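Protease Do-like 2, chloroplastic (Arabidopsis thaliana, PDB 4FLN) performs the primary cleavage of the photodamaged D1 protein of plant photosystem II, acting as a serine protease of the thylakoid in the chloroplast. Local coordinates at residues V119-A124 / G247-Y252; D185-Q190 / F324-S329; V236-T241 / Q330-D335. All coordinates share one frame; numbering follows the deposited sequence.

Interaction 1 (V119-A124 / G247-Y252); sequences VDCDIA and GKYTGY
A cysteine whose sulfur touches two tyrosine rings at once, directly before the aspartate assigned by similarity to the charge relay system, sets this contact apart. C121 turns its first torsion to 60°, which places SG between the backbone N and the carbonyl carbon, and the side chain then meets both rings of residues 247-252. Its sulfur-aromatic contact with Y252 is at the ring edge, with SG 74° off the normal and 4.9 Å from the centroid; C121 CB lies 3.6 Å from Y252 CE2. Toward Y249 the sulfur comes obliquely, C121 SG to Y249 CE1 being 4.0 Å.

The polar part is one bond. Y249 OH donates to D120 OD1, modelled very short at 2.4 Å, a value that carries little weight at 2.80 Å resolution. The carboxylate and phenol planes are 88° apart, and the hydroxyl meets OD1 from above the carboxylate plane. Y249 gets there with CG anti to its backbone N, and G251 N sits over the centre of one face of its ring. Y252 OH has its own partner, V235 O.

D122 itself faces away, and its OD1 accepts a hydrogen bond from H91 N; the tyrosines thus meet the side chains of D120 and C121, just before the putative triad residue, and not its carboxylate. The turn 119-122 enters strand 123-129 of the N-terminal barrel of this trypsin-like fold. Residues 247-252 follow helix 233-246, whose F239 meets both I123 and Y249, while L186 of strand 185-191 in the second barrel packs on C121 and Y252.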
ATOM      1  N   VAL B 119     -33.003  -0.849 -17.587  1.00 58.69           N
ATOM      2  CA  VAL B 119     -31.841  -0.912 -16.708  1.00 62.02           C
ATOM      3  C   VAL B 119     -30.694  -1.790 -17.217  1.00 63.89           C
ATOM      4  O   VAL B 119     -29.530  -1.418 -17.083  1.00 59.18           O
ATOM      5  CB  VAL B 119     -32.224  -1.347 -15.301  1.00 62.45           C
ATOM      6  CG1 VAL B 119     -31.074  -2.120 -14.663  1.00 66.25           C
ATOM      7  CG2 VAL B 119     -32.611  -0.125 -14.476  1.00 63.86           C
ATOM      8  N   ASP B 120     -31.018  -2.947 -17.793  1.00 71.19           N
ATOM      9  CA  ASP B 120     -29.990  -3.888 -18.239  1.00 74.50           C
ATOM     10  C   ASP B 120     -29.353  -3.557 -19.597  1.00 68.22           C
ATOM     11  O   ASP B 120     -28.265  -4.043 -19.910  1.00 63.09           O
ATOM     12  CB  ASP B 120     -30.477  -5.351 -18.170  1.00 77.44           C
ATOM     13  CG  ASP B 120     -31.910  -5.523 -18.628  1.00 79.39           C
ATOM     14  OD1 ASP B 120     -32.654  -4.526 -18.651  1.00 81.95           O
ATOM     15  OD2 ASP B 120     -32.299  -6.666 -18.953  1.00 82.33           O
ATOM     16  N   CYS B 121     -30.029  -2.745 -20.403  1.00 65.67           N
ATOM     17  CA  CYS B 121     -29.426  -2.217 -21.627  1.00 52.91           C
ATOM     18  C   CYS B 121     -28.893  -0.793 -21.426  1.00 55.75           C
ATOM     19  O   CYS B 121     -28.327  -0.197 -22.349  1.00 58.02           O
ATOM     20  CB  CYS B 121     -30.438  -2.241 -22.769  1.00 54.71           C
ATOM     21  SG  CYS B 121     -31.913  -1.252 -22.444  1.00 73.15           S
ATOM     22  N   ASP B 122     -29.101  -0.259 -20.221  1.00 50.31           N
ATOM     23  CA  ASP B 122     -28.684   1.096 -19.832  1.00 50.68           C
ATOM     24  C   ASP B 122     -29.092   2.223 -20.787  1.00 51.34           C
ATOM     25  O   ASP B 122     -28.261   2.997 -21.261  1.00 50.20           O
ATOM     26  CB  ASP B 122     -27.188   1.172 -19.514  1.00 56.89           C
ATOM     27  CG  ASP B 122     -26.817   2.454 -18.770  1.00 69.84           C
ATOM     28  OD1 ASP B 122     -27.702   3.046 -18.111  1.00 68.45           O
ATOM     29  OD2 ASP B 122     -25.643   2.872 -18.846  1.00 75.96           O
ATOM     30  N   ILE B 123     -30.383   2.312 -21.054  1.00 48.29           N
ATOM     31  CA  ILE B 123     -30.908   3.344 -21.928  1.00 49.08           C
ATOM     32  C   ILE B 123     -32.056   4.062 -21.230  1.00 48.80           C
ATOM     33  O   ILE B 123     -32.803   3.463 -20.454  1.00 46.79           O
ATOM     34  CB  ILE B 123     -31.393   2.741 -23.277  1.00 60.49           C
ATOM     35  CG1 ILE B 123     -30.215   2.179 -24.068  1.00 53.96           C
ATOM     36  CG2 ILE B 123     -32.139   3.777 -24.112  1.00 57.00           C
ATOM     37  CD1 ILE B 123     -30.629   1.480 -25.336  1.00 59.68           C
ATOM     38  N   ALA B 124     -32.185   5.357 -21.486  1.00 48.34           N
ATOM     39  CA  ALA B 124     -33.328   6.091 -20.978  1.00 56.32           C
ATOM     40  C   ALA B 124     -33.762   7.118 -21.999  1.00 54.51           C
ATOM     41  O   ALA B 124     -32.937   7.686 -22.716  1.00 58.33           O
ATOM     42  CB  ALA B 124     -33.017   6.743 -19.646  1.00 30.59           C
ATOM     43  N   GLY B 247     -45.640   0.364 -24.468  1.00 58.04           N
ATOM     44  CA  GLY B 247     -45.678   1.577 -23.667  1.00 52.95           C
ATOM     45  C   GLY B 247     -44.999   1.445 -22.312  1.00 56.82           C
ATOM     46  O   GLY B 247     -45.336   2.150 -21.363  1.00 55.91           O
ATOM     47  N   LYS B 248     -44.020   0.548 -22.233  1.00 64.61           N
ATOM     48  CA  LYS B 248     -43.218   0.331 -21.024  1.00 56.86           C
ATOM     49  C   LYS B 248     -42.116  -0.680 -21.342  1.00 60.43           C
ATOM     50  O   LYS B 248     -42.175  -1.374 -22.356  1.00 69.02           O
ATOM     51  CB  LYS B 248     -44.078  -0.161 -19.859  1.00 42.58           C
ATOM     52  CG  LYS B 248     -44.610  -1.573 -20.025  1.00 54.90           C
ATOM     53  CD  LYS B 248     -45.497  -1.967 -18.854  1.00 64.96           C
ATOM     54  CE  LYS B 248     -46.015  -3.395 -18.989  1.00 77.16           C
ATOM     55  NZ  LYS B 248     -46.936  -3.769 -17.868  1.00 88.54           N
ATOM     56  N   TYR B 249     -41.109  -0.760 -20.484  1.00 55.06           N
ATOM     57  CA  TYR B 249     -39.936  -1.578 -20.777  1.00 56.82           C
ATOM     58  C   TYR B 249     -40.162  -3.036 -20.371  1.00 63.23           C
ATOM     59  O   TYR B 249     -40.381  -3.329 -19.203  1.00 65.95           O
ATOM     60  CB  TYR B 249     -38.713  -0.993 -20.057  1.00 52.44           C
ATOM     61  CG  TYR B 249     -37.468  -1.828 -20.166  1.00 47.09           C
ATOM     62  CD1 TYR B 249     -36.723  -1.839 -21.341  1.00 43.23           C
ATOM     63  CD2 TYR B 249     -37.032  -2.607 -19.101  1.00 35.89           C
ATOM     64  CE1 TYR B 249     -35.584  -2.596 -21.457  1.00 42.38           C
ATOM     65  CE2 TYR B 249     -35.889  -3.379 -19.210  1.00 43.08           C
ATOM     66  CZ  TYR B 249     -35.167  -3.367 -20.393  1.00 47.82           C
ATOM     67  OH  TYR B 249     -34.023  -4.122 -20.522  1.00 57.61           O
ATOM     68  N   THR B 250     -40.157  -3.941 -21.347  1.00 66.82           N
ATOM     69  CA  THR B 250     -40.336  -5.368 -21.075  1.00 63.65           C
ATOM     70  C   THR B 250     -39.035  -6.166 -21.088  1.00 61.38           C
ATOM     71  O   THR B 250     -39.027  -7.366 -20.822  1.00 63.02           O
ATOM     72  CB  THR B 250     -41.332  -6.008 -22.056  1.00 62.87           C
ATOM     73  OG1 THR B 250     -40.902  -5.754 -23.398  1.00 63.24           O
ATOM     74  CG2 THR B 250     -42.717  -5.422 -21.858  1.00 58.81           C
ATOM     75  N   GLY B 251     -37.939  -5.501 -21.420  1.00 60.22           N
ATOM     76  CA  GLY B 251     -36.631  -6.124 -21.344  1.00 53.50           C
ATOM     77  C   GLY B 251     -36.240  -7.071 -22.463  1.00 49.26           C
ATOM     78  O   GLY B 251     -36.914  -7.175 -23.485  1.00 59.34           O
ATOM     79  N   TYR B 252     -35.117  -7.746 -22.254  1.00 40.92           N
ATOM     80  CA  TYR B 252     -34.539  -8.676 -23.212  1.00 42.84           C
ATOM     81  C   TYR B 252     -34.599 -10.111 -22.674  1.00 43.60           C
ATOM     82  O   TYR B 252     -34.108 -10.396 -21.577  1.00 46.81           O
ATOM     83  CB  TYR B 252     -33.101  -8.258 -23.545  1.00 37.62           C
ATOM     84  CG  TYR B 252     -32.991  -6.849 -24.059  1.00 36.22           C
ATOM     85  CD1 TYR B 252     -32.739  -6.599 -25.396  1.00 36.64           C
ATOM     86  CD2 TYR B 252     -33.152  -5.758 -23.205  1.00 41.03           C
ATOM     87  CE1 TYR B 252     -32.640  -5.299 -25.880  1.00 32.34           C
ATOM     88  CE2 TYR B 252     -33.066  -4.454 -23.680  1.00 37.02           C
ATOM     89  CZ  TYR B 252     -32.806  -4.237 -25.021  1.00 36.80           C
ATOM     90  OH  TYR B 252     -32.712  -2.961 -25.514  1.00 42.38           O
TER

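Interaction 2 (D185-Q190 / F324-S329); sequences DLLGIQ and FRYLIS
Y326 O is the best-held polar atom, gripped twice from S329: S329 OG donates to it at 2.7 Å, and S329 N adds a weak bond. The hydroxyl, set by a chi1 of 66°, arrives from above the carbonyl plane. Both bonds lie within the short helix 325-329 of the first PDZ domain, which crosses segment 185-190 of a strand in the second trypsin-like barrel at 103°, the axes approaching to 8.0 Å.

One salt bridge joins the two domains, D185 OD2 to R325 NH1 at 2.5 Å. The arginine chain bends at chi3, bringing NH1 onto the carboxylate with the two flat groups 28° apart. Further along the strand L187, its CG anti to the backbone N, crosses Y326 obliquely and lays CD2 3.8 Å from Y326 CE2. F316 meets the same tyrosine ring.

R325 and I328 also pack on the backbone of a bound peptide, consistent with a helix that borders a PDZ ligand groove and at the same time rests on the protease. L186 and S329 both touch a modified side chain of that peptide, and they meet each other through L186 CD2 and S329 CB, 3.8 Å apart.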
ATOM      1  N   ASP B 185     -26.599 -10.036 -21.144  1.00 78.35           N
ATOM      2  CA  ASP B 185     -25.565  -9.964 -22.174  1.00 64.41           C
ATOM      3  C   ASP B 185     -26.167  -9.577 -23.514  1.00 56.13           C
ATOM      4  O   ASP B 185     -26.962 -10.316 -24.087  1.00 59.51           O
ATOM      5  CB  ASP B 185     -24.807 -11.287 -22.303  1.00 72.31           C
ATOM      6  CG  ASP B 185     -23.527 -11.313 -21.477  1.00 87.56           C
ATOM      7  OD1 ASP B 185     -23.578 -10.928 -20.289  1.00 93.35           O
ATOM      8  OD2 ASP B 185     -22.466 -11.712 -22.015  1.00 88.09           O
ATOM      9  N   LEU B 186     -25.772  -8.412 -24.007  1.00 43.88           N
ATOM     10  CA  LEU B 186     -26.293  -7.887 -25.252  1.00 34.19           C
ATOM     11  C   LEU B 186     -25.159  -7.517 -26.207  1.00 40.36           C
ATOM     12  O   LEU B 186     -24.014  -7.360 -25.801  1.00 30.46           O
ATOM     13  CB  LEU B 186     -27.155  -6.663 -24.980  1.00 35.13           C
ATOM     14  CG  LEU B 186     -28.242  -6.822 -23.919  1.00 39.55           C
ATOM     15  CD1 LEU B 186     -28.908  -5.490 -23.649  1.00 33.54           C
ATOM     16  CD2 LEU B 186     -29.269  -7.856 -24.349  1.00 52.28           C
ATOM     17  N   LEU B 187     -25.481  -7.379 -27.486  1.00 47.99           N
ATOM     18  CA  LEU B 187     -24.467  -7.033 -28.459  1.00 40.84           C
ATOM     19  C   LEU B 187     -23.881  -5.689 -28.027  1.00 49.12           C
ATOM     20  O   LEU B 187     -24.556  -4.905 -27.355  1.00 47.59           O
ATOM     21  CB  LEU B 187     -25.094  -6.950 -29.849  1.00 34.02           C
ATOM     22  CG  LEU B 187     -24.245  -6.655 -31.090  1.00 42.41           C
ATOM     23  CD1 LEU B 187     -23.330  -7.822 -31.426  1.00 48.24           C
ATOM     24  CD2 LEU B 187     -25.152  -6.352 -32.267  1.00 45.69           C
ATOM     25  N   GLY B 188     -22.618  -5.447 -28.368  1.00 47.57           N
ATOM     26  CA  GLY B 188     -21.965  -4.190 -28.059  1.00 47.19           C
ATOM     27  C   GLY B 188     -20.848  -3.895 -29.038  1.00 49.82           C
ATOM     28  O   GLY B 188     -20.285  -4.813 -29.626  1.00 52.69           O
ATOM     29  N   ILE B 189     -20.528  -2.615 -29.207  1.00 44.92           N
ATOM     30  CA  ILE B 189     -19.452  -2.193 -30.093  1.00 46.87           C
ATOM     31  C   ILE B 189     -18.310  -1.649 -29.259  1.00 46.53           C
ATOM     32  O   ILE B 189     -18.523  -0.795 -28.407  1.00 44.08           O
ATOM     33  CB  ILE B 189     -19.909  -1.074 -31.055  1.00 53.20           C
ATOM     34  CG1 ILE B 189     -21.131  -1.514 -31.861  1.00 49.15           C
ATOM     35  CG2 ILE B 189     -18.778  -0.655 -31.989  1.00 45.63           C
ATOM     36  CD1 ILE B 189     -21.818  -0.369 -32.577  1.00 42.54           C
ATOM     37  N   GLN B 190     -17.103  -2.156 -29.495  1.00 48.48           N
ATOM     38  CA  GLN B 190     -15.895  -1.625 -28.869  1.00 42.03           C
ATOM     39  C   GLN B 190     -15.240  -0.618 -29.802  1.00 39.04           C
ATOM     40  O   GLN B 190     -15.135  -0.854 -31.004  1.00 44.79           O
ATOM     41  CB  GLN B 190     -14.903  -2.743 -28.626  1.00 47.98           C
ATOM     42  CG  GLN B 190     -14.800  -3.254 -27.217  1.00 65.30           C
ATOM     43  CD  GLN B 190     -13.658  -4.252 -27.073  1.00 77.29           C
ATOM     44  OE1 GLN B 190     -12.563  -4.035 -27.603  1.00 72.70           O
ATOM     45  NE2 GLN B 190     -13.907  -5.347 -26.359  1.00 83.23           N
ATOM     46  N   PHE B 324     -24.395 -17.447 -29.633  1.00 58.94           N
ATOM     47  CA  PHE B 324     -25.771 -17.895 -29.670  1.00 54.75           C
ATOM     48  C   PHE B 324     -26.671 -16.917 -28.908  1.00 57.98           C
ATOM     49  O   PHE B 324     -27.786 -16.605 -29.351  1.00 58.75           O
ATOM     50  CB  PHE B 324     -25.788 -19.286 -29.042  1.00 62.95           C
ATOM     51  CG  PHE B 324     -27.135 -19.872 -28.886  1.00 64.28           C
ATOM     52  CD1 PHE B 324     -28.168 -19.498 -29.712  1.00 69.33           C
ATOM     53  CD2 PHE B 324     -27.369 -20.804 -27.892  1.00 63.52           C
ATOM     54  CE1 PHE B 324     -29.414 -20.042 -29.547  1.00 77.39           C
ATOM     55  CE2 PHE B 324     -28.611 -21.351 -27.724  1.00 69.58           C
ATOM     56  CZ  PHE B 324     -29.636 -20.974 -28.548  1.00 73.79           C
ATOM     57  N   ARG B 325     -26.173 -16.403 -27.783  1.00 47.18           N
ATOM     58  CA  ARG B 325     -26.932 -15.446 -26.980  1.00 53.02           C
ATOM     59  C   ARG B 325     -27.581 -14.334 -27.817  1.00 57.35           C
ATOM     60  O   ARG B 325     -28.730 -13.955 -27.565  1.00 52.99           O
ATOM     61  CB  ARG B 325     -26.049 -14.836 -25.888  1.00 60.67           C
ATOM     62  CG  ARG B 325     -25.954 -15.694 -24.616  1.00 83.18           C
ATOM     63  CD  ARG B 325     -24.855 -15.217 -23.659  1.00 89.12           C
ATOM     64  NE  ARG B 325     -23.525 -15.499 -24.195  1.00 93.50           N
ATOM     65  CZ  ARG B 325     -22.396 -14.982 -23.721  1.00 90.10           C
ATOM     66  NH1 ARG B 325     -22.425 -14.144 -22.692  1.00 87.42           N
ATOM     67  NH2 ARG B 325     -21.238 -15.300 -24.284  1.00 89.60           N
ATOM     68  N   TYR B 326     -26.856 -13.824 -28.814  1.00 47.19           N
ATOM     69  CA  TYR B 326     -27.359 -12.720 -29.632  1.00 41.05           C
ATOM     70  C   TYR B 326     -28.769 -12.948 -30.191  1.00 45.55           C
ATOM     71  O   TYR B 326     -29.624 -12.066 -30.099  1.00 39.23           O
ATOM     72  CB  TYR B 326     -26.395 -12.370 -30.773  1.00 51.09           C
ATOM     73  CG  TYR B 326     -26.996 -11.390 -31.766  1.00 60.89           C
ATOM     74  CD1 TYR B 326     -27.460 -11.818 -33.004  1.00 56.57           C
ATOM     75  CD2 TYR B 326     -27.135 -10.042 -31.446  1.00 67.27           C
ATOM     76  CE1 TYR B 326     -28.023 -10.934 -33.899  1.00 62.35           C
ATOM     77  CE2 TYR B 326     -27.703  -9.144 -32.340  1.00 67.22           C
ATOM     78  CZ  TYR B 326     -28.145  -9.597 -33.564  1.00 70.65           C
ATOM     79  OH  TYR B 326     -28.708  -8.713 -34.460  1.00 74.52           O
ATOM     80  N   LEU B 327     -29.011 -14.117 -30.779  1.00 48.23           N
ATOM     81  CA  LEU B 327     -30.330 -14.400 -31.333  1.00 53.78           C
ATOM     82  C   LEU B 327     -31.364 -14.291 -30.233  1.00 52.91           C
ATOM     83  O   LEU B 327     -32.397 -13.651 -30.393  1.00 53.89           O
ATOM     84  CB  LEU B 327     -30.389 -15.798 -31.948  1.00 56.38           C
ATOM     85  CG  LEU B 327     -29.538 -16.000 -33.197  1.00 58.55           C
ATOM     86  CD1 LEU B 327     -29.693 -17.415 -33.728  1.00 57.91           C
ATOM     87  CD2 LEU B 327     -29.935 -14.972 -34.236  1.00 51.25           C
ATOM     88  N   ILE B 328     -31.067 -14.921 -29.106  1.00 54.39           N
ATOM     89  CA  ILE B 328     -31.975 -14.925 -27.978  1.00 53.75           C
ATOM     90  C   ILE B 328     -32.343 -13.502 -27.564  1.00 50.35           C
ATOM     91  O   ILE B 328     -33.500 -13.217 -27.255  1.00 52.15           O
ATOM     92  CB  ILE B 328     -31.344 -15.655 -26.794  1.00 50.52           C
ATOM     93  CG1 ILE B 328     -31.066 -17.109 -27.169  1.00 47.50           C
ATOM     94  CG2 ILE B 328     -32.226 -15.550 -25.572  1.00 45.98           C
ATOM     95  CD1 ILE B 328     -30.250 -17.842 -26.128  1.00 47.20           C
ATOM     96  N   SER B 329     -31.357 -12.611 -27.573  1.00 39.83           N
ATOM     97  CA  SER B 329     -31.557 -11.248 -27.103  1.00 42.30           C
ATOM     98  C   SER B 329     -32.362 -10.382 -28.083  1.00 52.50           C
ATOM     99  O   SER B 329     -32.930  -9.361 -27.702  1.00 57.84           O
ATOM    100  CB  SER B 329     -30.209 -10.592 -26.811  1.00 47.72           C
ATOM    101  OG  SER B 329     -29.456 -10.437 -28.004  1.00 59.14           O
TER

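Interaction 3 (V236-T241 / Q330-D335); sequences VSHFLT and QKFAGD
H238 and F332 form an offset stack, their centroids 3.9 Å apart and their planes only 16° from parallel. The side chains reach toward each other tip to tip: F332 CE1 lies over the centre of the imidazole, 3.3 Å from H238 CE1, whereas H238 NE2 stands over the phenyl face toward its rim. In the plane of the imidazole, H238 NE2 donates to K331 O at 2.6 Å, the N-H...O angle being 164°; the nitrogen itself approaches from above the carbonyl plane. H238 has CG anti to its backbone N, so the ring leaves helix 233-246 along the direction of the loop. T241, one turn later, crosses F332 at about a right angle and brings OG1 to 3.4 Å from F332 CZ.

A second shell fixes the loop. F332 opens a type II beta turn closed by D335 N to F332 O at 2.9 Å, and D335 OD2 accepts from F332 N at 2.8 Å, tying both ends of the turn. G334 takes its third position with positive phi, where a CB would press on A333 O. The amine of K331 is engaged in a salt bridge with D304, and R245 makes a cation-pi contact with F332. On the opposite face of the imidazole lies the ring of Y252, which completes an aromatic sandwich.

The in-plane bond and the rings over both faces together hold the imidazole in place. A donor NE2 is compatible with a neutral or a protonated ring; D335 OD2, not in contact, could at most weakly favour the charged form.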
ATOM      1  N   VAL B 236     -30.650  -0.462 -29.264  1.00 53.00           N
ATOM      2  CA  VAL B 236     -31.465   0.736 -29.119  1.00 55.76           C
ATOM      3  C   VAL B 236     -32.825   0.595 -29.783  1.00 48.48           C
ATOM      4  O   VAL B 236     -33.839   0.973 -29.191  1.00 48.54           O
ATOM      5  CB  VAL B 236     -30.773   1.977 -29.693  1.00 50.44           C
ATOM      6  CG1 VAL B 236     -31.715   3.166 -29.625  1.00 39.64           C
ATOM      7  CG2 VAL B 236     -29.499   2.253 -28.930  1.00 53.39           C
ATOM      8  N   SER B 237     -32.841   0.062 -31.008  1.00 45.30           N
ATOM      9  CA  SER B 237     -34.096  -0.157 -31.739  1.00 50.15           C
ATOM     10  C   SER B 237     -34.998  -1.015 -30.890  1.00 49.76           C
ATOM     11  O   SER B 237     -36.158  -0.679 -30.665  1.00 46.70           O
ATOM     12  CB  SER B 237     -33.872  -0.886 -33.064  1.00 50.02           C
ATOM     13  OG  SER B 237     -32.887  -0.256 -33.858  1.00 70.14           O
ATOM     14  N   HIS B 238     -34.441  -2.126 -30.415  1.00 45.45           N
ATOM     15  CA  HIS B 238     -35.174  -3.067 -29.590  1.00 45.67           C
ATOM     16  C   HIS B 238     -35.848  -2.347 -28.441  1.00 44.91           C
ATOM     17  O   HIS B 238     -36.998  -2.613 -28.116  1.00 51.14           O
ATOM     18  CB  HIS B 238     -34.236  -4.134 -29.043  1.00 52.61           C
ATOM     19  CG  HIS B 238     -34.938  -5.218 -28.291  1.00 52.99           C
ATOM     20  ND1 HIS B 238     -35.555  -4.999 -27.077  1.00 56.95           N
ATOM     21  CD2 HIS B 238     -35.132  -6.525 -28.583  1.00 47.73           C
ATOM     22  CE1 HIS B 238     -36.091  -6.128 -26.649  1.00 57.50           C
ATOM     23  NE2 HIS B 238     -35.855  -7.067 -27.548  1.00 56.25           N
ATOM     24  N   PHE B 239     -35.126  -1.423 -27.834  1.00 44.42           N
ATOM     25  CA  PHE B 239     -35.673  -0.663 -26.731  1.00 51.59           C
ATOM     26  C   PHE B 239     -36.824   0.233 -27.185  1.00 52.22           C
ATOM     27  O   PHE B 239     -37.879   0.288 -26.555  1.00 54.65           O
ATOM     28  CB  PHE B 239     -34.578   0.170 -26.067  1.00 53.09           C
ATOM     29  CG  PHE B 239     -35.047   0.911 -24.861  1.00 47.56           C
ATOM     30  CD1 PHE B 239     -35.396   0.224 -23.711  1.00 45.41           C
ATOM     31  CD2 PHE B 239     -35.162   2.286 -24.882  1.00 37.92           C
ATOM     32  CE1 PHE B 239     -35.842   0.899 -22.607  1.00 53.72           C
ATOM     33  CE2 PHE B 239     -35.608   2.968 -23.781  1.00 49.52           C
ATOM     34  CZ  PHE B 239     -35.951   2.278 -22.637  1.00 54.76           C
ATOM     35  N   LEU B 240     -36.624   0.937 -28.285  1.00 54.85           N
ATOM     36  CA  LEU B 240     -37.652   1.852 -28.752  1.00 56.12           C
ATOM     37  C   LEU B 240     -38.928   1.126 -29.170  1.00 60.24           C
ATOM     38  O   LEU B 240     -40.018   1.545 -28.793  1.00 70.26           O
ATOM     39  CB  LEU B 240     -37.127   2.746 -29.875  1.00 51.97           C
ATOM     40  CG  LEU B 240     -36.008   3.703 -29.462  1.00 51.81           C
ATOM     41  CD1 LEU B 240     -35.511   4.503 -30.665  1.00 51.02           C
ATOM     42  CD2 LEU B 240     -36.466   4.624 -28.333  1.00 44.33           C
ATOM     43  N   THR B 241     -38.809   0.048 -29.943  1.00 56.76           N
ATOM     44  CA  THR B 241     -40.013  -0.658 -30.375  1.00 59.04           C
ATOM     45  C   THR B 241     -40.668  -1.353 -29.184  1.00 58.89           C
ATOM     46  O   THR B 241     -41.895  -1.445 -29.105  1.00 54.10           O
ATOM     47  CB  THR B 241     -39.793  -1.639 -31.579  1.00 51.01           C
ATOM     48  OG1 THR B 241     -40.121  -2.979 -31.193  1.00 59.35           O
ATOM     49  CG2 THR B 241     -38.377  -1.592 -32.091  1.00 38.23           C
ATOM     50  N   GLN B 330     -32.415 -10.782 -29.346  1.00 58.33           N
ATOM     51  CA  GLN B 330     -33.102  -9.968 -30.345  1.00 57.85           C
ATOM     52  C   GLN B 330     -34.608 -10.200 -30.339  1.00 55.73           C
ATOM     53  O   GLN B 330     -35.349  -9.575 -31.102  1.00 70.38           O
ATOM     54  CB  GLN B 330     -32.509 -10.177 -31.743  1.00 54.42           C
ATOM     55  CG  GLN B 330     -31.415  -9.171 -32.091  1.00 58.81           C
ATOM     56  CD  GLN B 330     -31.793  -7.750 -31.696  1.00 70.47           C
ATOM     57  OE1 GLN B 330     -31.520  -7.305 -30.575  1.00 86.02           O
ATOM     58  NE2 GLN B 330     -32.435  -7.036 -32.608  1.00 68.92           N
ATOM     59  N   LYS B 331     -35.055 -11.093 -29.466  1.00 43.61           N
ATOM     60  CA  LYS B 331     -36.472 -11.385 -29.330  1.00 48.56           C
ATOM     61  C   LYS B 331     -37.100 -10.410 -28.346  1.00 49.04           C
ATOM     62  O   LYS B 331     -36.409  -9.588 -27.752  1.00 57.32           O
ATOM     63  CB  LYS B 331     -36.671 -12.824 -28.834  1.00 56.78           C
ATOM     64  CG  LYS B 331     -36.205 -13.926 -29.796  1.00 54.66           C
ATOM     65  CD  LYS B 331     -37.109 -14.029 -31.025  1.00 49.97           C
ATOM     66  CE  LYS B 331     -36.803 -15.277 -31.834  1.00 50.29           C
ATOM     67  NZ  LYS B 331     -37.571 -15.334 -33.105  1.00 52.08           N
ATOM     68  N   PHE B 332     -38.408 -10.512 -28.157  1.00 47.24           N
ATOM     69  CA  PHE B 332     -39.086  -9.728 -27.128  1.00 47.11           C
ATOM     70  C   PHE B 332     -39.705 -10.618 -26.059  1.00 51.23           C
ATOM     71  O   PHE B 332     -39.944 -11.803 -26.283  1.00 49.32           O
ATOM     72  CB  PHE B 332     -40.126  -8.802 -27.753  1.00 38.56           C
ATOM     73  CG  PHE B 332     -39.520  -7.714 -28.583  1.00 54.95           C
ATOM     74  CD1 PHE B 332     -39.178  -6.496 -28.010  1.00 62.48           C
ATOM     75  CD2 PHE B 332     -39.251  -7.917 -29.925  1.00 49.74           C
ATOM     76  CE1 PHE B 332     -38.595  -5.502 -28.770  1.00 60.82           C
ATOM     77  CE2 PHE B 332     -38.671  -6.928 -30.686  1.00 50.36           C
ATOM     78  CZ  PHE B 332     -38.341  -5.721 -30.113  1.00 58.38           C
ATOM     79  N   ALA B 333     -39.933 -10.062 -24.881  1.00 57.44           N
ATOM     80  CA  ALA B 333     -40.542 -10.851 -23.824  1.00 57.83           C
ATOM     81  C   ALA B 333     -41.832 -11.456 -24.357  1.00 56.12           C
ATOM     82  O   ALA B 333     -42.667 -10.759 -24.930  1.00 68.18           O
ATOM     83  CB  ALA B 333     -40.806  -9.998 -22.600  1.00 62.77           C
ATOM     84  N   GLY B 334     -41.973 -12.763 -24.189  1.00 48.26           N
ATOM     85  CA  GLY B 334     -43.164 -13.462 -24.624  1.00 47.33           C
ATOM     86  C   GLY B 334     -43.005 -14.210 -25.933  1.00 47.72           C
ATOM     87  O   GLY B 334     -43.836 -15.055 -26.270  1.00 56.62           O
ATOM     88  N   ASP B 335     -41.943 -13.908 -26.675  1.00 43.76           N
ATOM     89  CA  ASP B 335     -41.745 -14.510 -27.994  1.00 47.52           C
ATOM     90  C   ASP B 335     -41.450 -16.000 -27.936  1.00 54.63           C
ATOM     91  O   ASP B 335     -40.897 -16.505 -26.957  1.00 66.31           O
ATOM     92  CB  ASP B 335     -40.609 -13.823 -28.749  1.00 48.59           C
ATOM     93  CG  ASP B 335     -41.011 -12.488 -29.328  1.00 61.87           C
ATOM     94  OD1 ASP B 335     -42.210 -12.120 -29.231  1.00 65.57           O
ATOM     95  OD2 ASP B 335     -40.119 -11.819 -29.899  1.00 62.82           O
TER

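Overall arrangement
All three contacts join the protease to the linker and first PDZ domain, but at different depths: interactions 1 and 2 are partly buried, interaction 3 is a surface contact. Y252 is the common point, with Y252 CD1 packing 3.6 Å from S329 O and its ring also meeting H238. Residues 324-329 and 330-335 run on without a break, so the PDZ helix and its following loop reach a barrel strand and helix 233-246 in turn. Chemistry follows place: sulfur-aromatic contacts and the Y249-D120 bond beside the putative triad aspartate, an ion pair at the partly exposed end of a barrel strand, and a stack with the H238-K331 bond on a buried helix side chain.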